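Long-range contact in endoribonuclease L-PSP/chorismate mutase-like domain-containing protein (Shewanella oneidensis, PDB 2OTM), which is of unknown function but belongs to the YjgF-like family and may act as an endoribonuclease: residues B[38-44]-B[144-150]. Residues are numbered along the deposited sequence; the frame is centred on the assembly and turned at random.
Sequences MTSGQFP and SLCLVYL
A buried antiparallel pairing, interrupted after its first hydrogen bonds, joins the end of strand 36-39 and the extended loop after it to strand 146-153 in the sheet; the end-to-end directions of segments 38-44 and 144-150 differ by 147°. Thr39 N donates to Leu150 O (3.0 Å), but the return bond from Leu150 N goes to the side-chain Thr39 OG1 (3.1 Å) instead of a carbonyl. The p rotamer of Thr39 points OG1 at the partner strand, and the same hydroxyl donates to Ser40 O (2.9 Å). Thr39 O instead accepts from a water (2.6 Å) that also donates to Leu150 O (3.1 Å), and from Arg95 of a neighbouring subunit. A single antiparallel bridge follows at Gln42 and Val148, a hydrogen-bonded pair with CA atoms 5.0 Å apart: Gln42 N to Val148 O, 2.8 Å, and Val148 N to Gln42 O, 2.9 Å. Ser40 and Gly41 thus lie together opposite Tyr149, a bulge-like shift of one residue.

Here Tyr149 (chi1 m) lays its ring over Gly41, whose CA makes a CH-pi contact 3.6 Å from the ring centroid; a CB on Gly41 would clash with Tyr149 OH and Leu147 CD1. A second water accepts from Gly41 N (2.9 Å) and Tyr149 OH (3.0 Å). Further along, Leu147 CD1 sits 3.4 Å from the Phe43 ring centroid, over its face, and Pro44 CG meets Cys146 SG at 3.9 Å.

Val148, Leu150 and Gln42 pack on helix 62-84, while Phe43, Pro44 and Ser144 reach Leu50 of strand 49-50. At the subunit interface of the trimeric assembly, Ser40 OG bonds Glu28 O within its own chain and Arg132 N of the neighbouring subunit.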
HETATM    1  N   MSE B  38       1.201 -11.010  -7.510  1.00 22.50           N
HETATM    2  CA  MSE B  38       0.521  -9.765  -7.202  1.00 21.53           C
HETATM    3  C   MSE B  38       0.165  -9.035  -8.477  1.00 21.93           C
HETATM    4  O   MSE B  38       0.974  -8.940  -9.394  1.00 21.04           O
HETATM    5  CB  MSE B  38       1.380  -8.913  -6.300  1.00 22.29           C
HETATM    6  CG  MSE B  38       2.720  -8.568  -6.863  1.00 28.37           C
HETATM    7 SE   MSE B  38       3.875  -8.004  -5.449  0.75 29.81          SE
HETATM    8  CE  MSE B  38       4.119  -9.624  -4.534  1.00 30.04           C
ATOM      9  N   THR B  39      -1.055  -8.513  -8.541  1.00 21.37           N
ATOM     10  CA  THR B  39      -1.479  -7.757  -9.718  1.00 20.26           C
ATOM     11  C   THR B  39      -1.080  -6.276  -9.598  1.00 21.37           C
ATOM     12  O   THR B  39      -0.802  -5.769  -8.511  1.00 21.22           O
ATOM     13  CB  THR B  39      -2.995  -7.863  -9.938  1.00 23.05           C
ATOM     14  OG1 THR B  39      -3.693  -7.072  -8.951  1.00 21.01           O
ATOM     15  CG2 THR B  39      -3.425  -9.308  -9.860  1.00 19.17           C
ATOM     16  N   SER B  40      -1.057  -5.595 -10.742  1.00 19.54           N
ATOM     17  CA  SER B  40      -1.111  -4.149 -10.792  1.00 18.85           C
ATOM     18  C   SER B  40      -2.597  -3.777 -10.695  1.00 19.80           C
ATOM     19  O   SER B  40      -3.437  -4.624 -10.414  1.00 18.98           O
ATOM     20  CB  SER B  40      -0.470  -3.629 -12.067  1.00 20.33           C
ATOM     21  OG  SER B  40       0.926  -3.886 -12.047  1.00 20.04           O
ATOM     22  N   GLY B  41      -2.918  -2.504 -10.851  1.00 20.16           N
ATOM     23  CA  GLY B  41      -4.279  -2.038 -10.570  1.00 18.71           C
ATOM     24  C   GLY B  41      -5.288  -2.515 -11.584  1.00 19.96           C
ATOM     25  O   GLY B  41      -5.045  -2.447 -12.788  1.00 21.33           O
ATOM     26  N   GLN B  42      -6.445  -2.957 -11.090  1.00 19.59           N
ATOM     27  CA  GLN B  42      -7.508  -3.520 -11.909  1.00 19.89           C
ATOM     28  C   GLN B  42      -8.763  -2.665 -11.785  1.00 20.24           C
ATOM     29  O   GLN B  42      -9.115  -2.257 -10.707  1.00 19.90           O
ATOM     30  CB  GLN B  42      -7.834  -4.939 -11.457  1.00 21.91           C
ATOM     31  CG  GLN B  42      -6.642  -5.845 -11.464  1.00 23.16           C
ATOM     32  CD  GLN B  42      -6.218  -6.245 -12.857  1.00 30.57           C
ATOM     33  OE1 GLN B  42      -7.045  -6.540 -13.707  1.00 29.16           O
ATOM     34  NE2 GLN B  42      -4.907  -6.262 -13.093  1.00 33.41           N
ATOM     35  N   PHE B  43      -9.375  -2.374 -12.928  1.00 20.15           N
ATOM     36  CA  PHE B  43     -10.459  -1.402 -13.043  1.00 20.29           C
ATOM     37  C   PHE B  43     -11.787  -2.099 -13.307  1.00 19.05           C
ATOM     38  O   PHE B  43     -11.821  -3.244 -13.817  1.00 19.67           O
ATOM     39  CB  PHE B  43     -10.184  -0.520 -14.253  1.00 21.85           C
ATOM     40  CG  PHE B  43      -8.973   0.348 -14.114  1.00 18.92           C
ATOM     41  CD1 PHE B  43      -7.709  -0.124 -14.478  1.00 26.31           C
ATOM     42  CD2 PHE B  43      -9.088   1.646 -13.647  1.00 24.50           C
ATOM     43  CE1 PHE B  43      -6.586   0.687 -14.347  1.00 30.30           C
ATOM     44  CE2 PHE B  43      -7.966   2.454 -13.509  1.00 27.93           C
ATOM     45  CZ  PHE B  43      -6.714   1.974 -13.857  1.00 28.41           C
ATOM     46  N   PRO B  44     -12.895  -1.401 -13.055  1.00 20.27           N
ATOM     47  CA  PRO B  44     -14.206  -1.942 -13.347  1.00 20.16           C
ATOM     48  C   PRO B  44     -14.630  -1.779 -14.818  1.00 20.40           C
ATOM     49  O   PRO B  44     -15.453  -0.917 -15.174  1.00 20.55           O
ATOM     50  CB  PRO B  44     -15.124  -1.177 -12.384  1.00 21.85           C
ATOM     51  CG  PRO B  44     -14.504   0.124 -12.240  1.00 19.49           C
ATOM     52  CD  PRO B  44     -12.988  -0.075 -12.416  1.00 18.61           C
ATOM     53  N   SER B 144     -11.486   6.641 -12.736  1.00 18.68           N
ATOM     54  CA  SER B 144     -12.169   5.470 -12.236  1.00 19.02           C
ATOM     55  C   SER B 144     -12.706   5.689 -10.828  1.00 20.89           C
ATOM     56  O   SER B 144     -12.094   6.346 -10.000  1.00 20.23           O
ATOM     57  CB  SER B 144     -11.232   4.265 -12.234  1.00 18.99           C
ATOM     58  OG  SER B 144     -11.918   3.047 -11.928  1.00 19.35           O
ATOM     59  N   LEU B 145     -13.862   5.115 -10.529  1.00 19.54           N
ATOM     60  CA  LEU B 145     -14.366   5.147  -9.162  1.00 17.46           C
ATOM     61  C   LEU B 145     -13.483   4.324  -8.227  1.00 20.08           C
ATOM     62  O   LEU B 145     -13.332   4.661  -7.054  1.00 19.57           O
ATOM     63  CB  LEU B 145     -15.783   4.628  -9.119  1.00 19.54           C
ATOM     64  CG  LEU B 145     -16.417   4.438  -7.755  1.00 17.63           C
ATOM     65  CD1 LEU B 145     -16.559   5.795  -7.052  1.00 18.72           C
ATOM     66  CD2 LEU B 145     -17.741   3.790  -8.027  1.00 17.37           C
ATOM     67  N   CYS B 146     -12.888   3.253  -8.749  1.00 20.38           N
ATOM     68  CA  CYS B 146     -12.118   2.378  -7.907  1.00 21.21           C
ATOM     69  C   CYS B 146     -11.004   1.658  -8.632  1.00 22.41           C
ATOM     70  O   CYS B 146     -10.970   1.584  -9.868  1.00 21.54           O
ATOM     71  CB  CYS B 146     -13.032   1.346  -7.241  1.00 20.25           C
ATOM     72  SG  CYS B 146     -13.801   0.134  -8.371  1.00 25.20           S
ATOM     73  N   LEU B 147     -10.100   1.132  -7.828  1.00 20.09           N
ATOM     74  CA  LEU B 147      -9.010   0.304  -8.312  1.00 20.34           C
ATOM     75  C   LEU B 147      -8.802  -0.829  -7.315  1.00 19.37           C
ATOM     76  O   LEU B 147      -8.785  -0.596  -6.086  1.00 21.78           O
ATOM     77  CB  LEU B 147      -7.783   1.209  -8.413  1.00 23.27           C
ATOM     78  CG  LEU B 147      -6.576   1.056  -9.304  1.00 33.22           C
ATOM     79  CD1 LEU B 147      -6.915   0.841 -10.763  1.00 30.59           C
ATOM     80  CD2 LEU B 147      -5.748   2.346  -9.107  1.00 31.05           C
ATOM     81  N   VAL B 148      -8.562  -2.038  -7.822  1.00 19.83           N
ATOM     82  CA  VAL B 148      -8.397  -3.204  -6.976  1.00 19.62           C
ATOM     83  C   VAL B 148      -7.074  -3.886  -7.312  1.00 19.91           C
ATOM     84  O   VAL B 148      -6.688  -3.974  -8.486  1.00 20.20           O
ATOM     85  CB  VAL B 148      -9.617  -4.185  -7.170  1.00 21.42           C
ATOM     86  CG1 VAL B 148      -9.321  -5.558  -6.653  1.00 28.26           C
ATOM     87  CG2 VAL B 148     -10.877  -3.579  -6.504  1.00 24.15           C
ATOM     88  N   TYR B 149      -6.387  -4.356  -6.269  1.00 19.11           N
ATOM     89  CA  TYR B 149      -5.163  -5.119  -6.375  1.00 19.38           C
ATOM     90  C   TYR B 149      -5.335  -6.394  -5.557  1.00 20.36           C
ATOM     91  O   TYR B 149      -5.793  -6.351  -4.415  1.00 19.95           O
ATOM     92  CB  TYR B 149      -3.982  -4.351  -5.778  1.00 19.40           C
ATOM     93  CG  TYR B 149      -3.661  -3.055  -6.456  1.00 19.30           C
ATOM     94  CD1 TYR B 149      -4.408  -1.906  -6.219  1.00 22.11           C
ATOM     95  CD2 TYR B 149      -2.562  -2.955  -7.289  1.00 20.84           C
ATOM     96  CE1 TYR B 149      -4.091  -0.699  -6.852  1.00 26.85           C
ATOM     97  CE2 TYR B 149      -2.234  -1.751  -7.943  1.00 19.71           C
ATOM     98  CZ  TYR B 149      -3.016  -0.627  -7.715  1.00 23.14           C
ATOM     99  OH  TYR B 149      -2.663   0.546  -8.334  1.00 21.40           O
ATOM    100  N   LEU B 150      -4.935  -7.518  -6.126  1.00 20.76           N
ATOM    101  CA  LEU B 150      -5.004  -8.816  -5.451  1.00 19.13           C
ATOM    102  C   LEU B 150      -3.606  -9.410  -5.306  1.00 20.08           C
ATOM    103  O   LEU B 150      -2.721  -9.139  -6.107  1.00 18.50           O
ATOM    104  CB  LEU B 150      -5.864  -9.789  -6.228  1.00 19.43           C
ATOM    105  CG  LEU B 150      -7.348  -9.458  -6.388  1.00 22.73           C
ATOM    106  CD1 LEU B 150      -8.038 -10.593  -7.079  1.00 22.49           C
ATOM    107  CD2 LEU B 150      -7.999  -9.178  -5.057  1.00 19.95           C
TER
HETATM  108  O   HOH W   1      -1.342  -6.339  -6.046  1.00 32.70           O
HETATM  109  O   HOH W   2      -1.231  -0.096 -10.847  1.00 17.39           O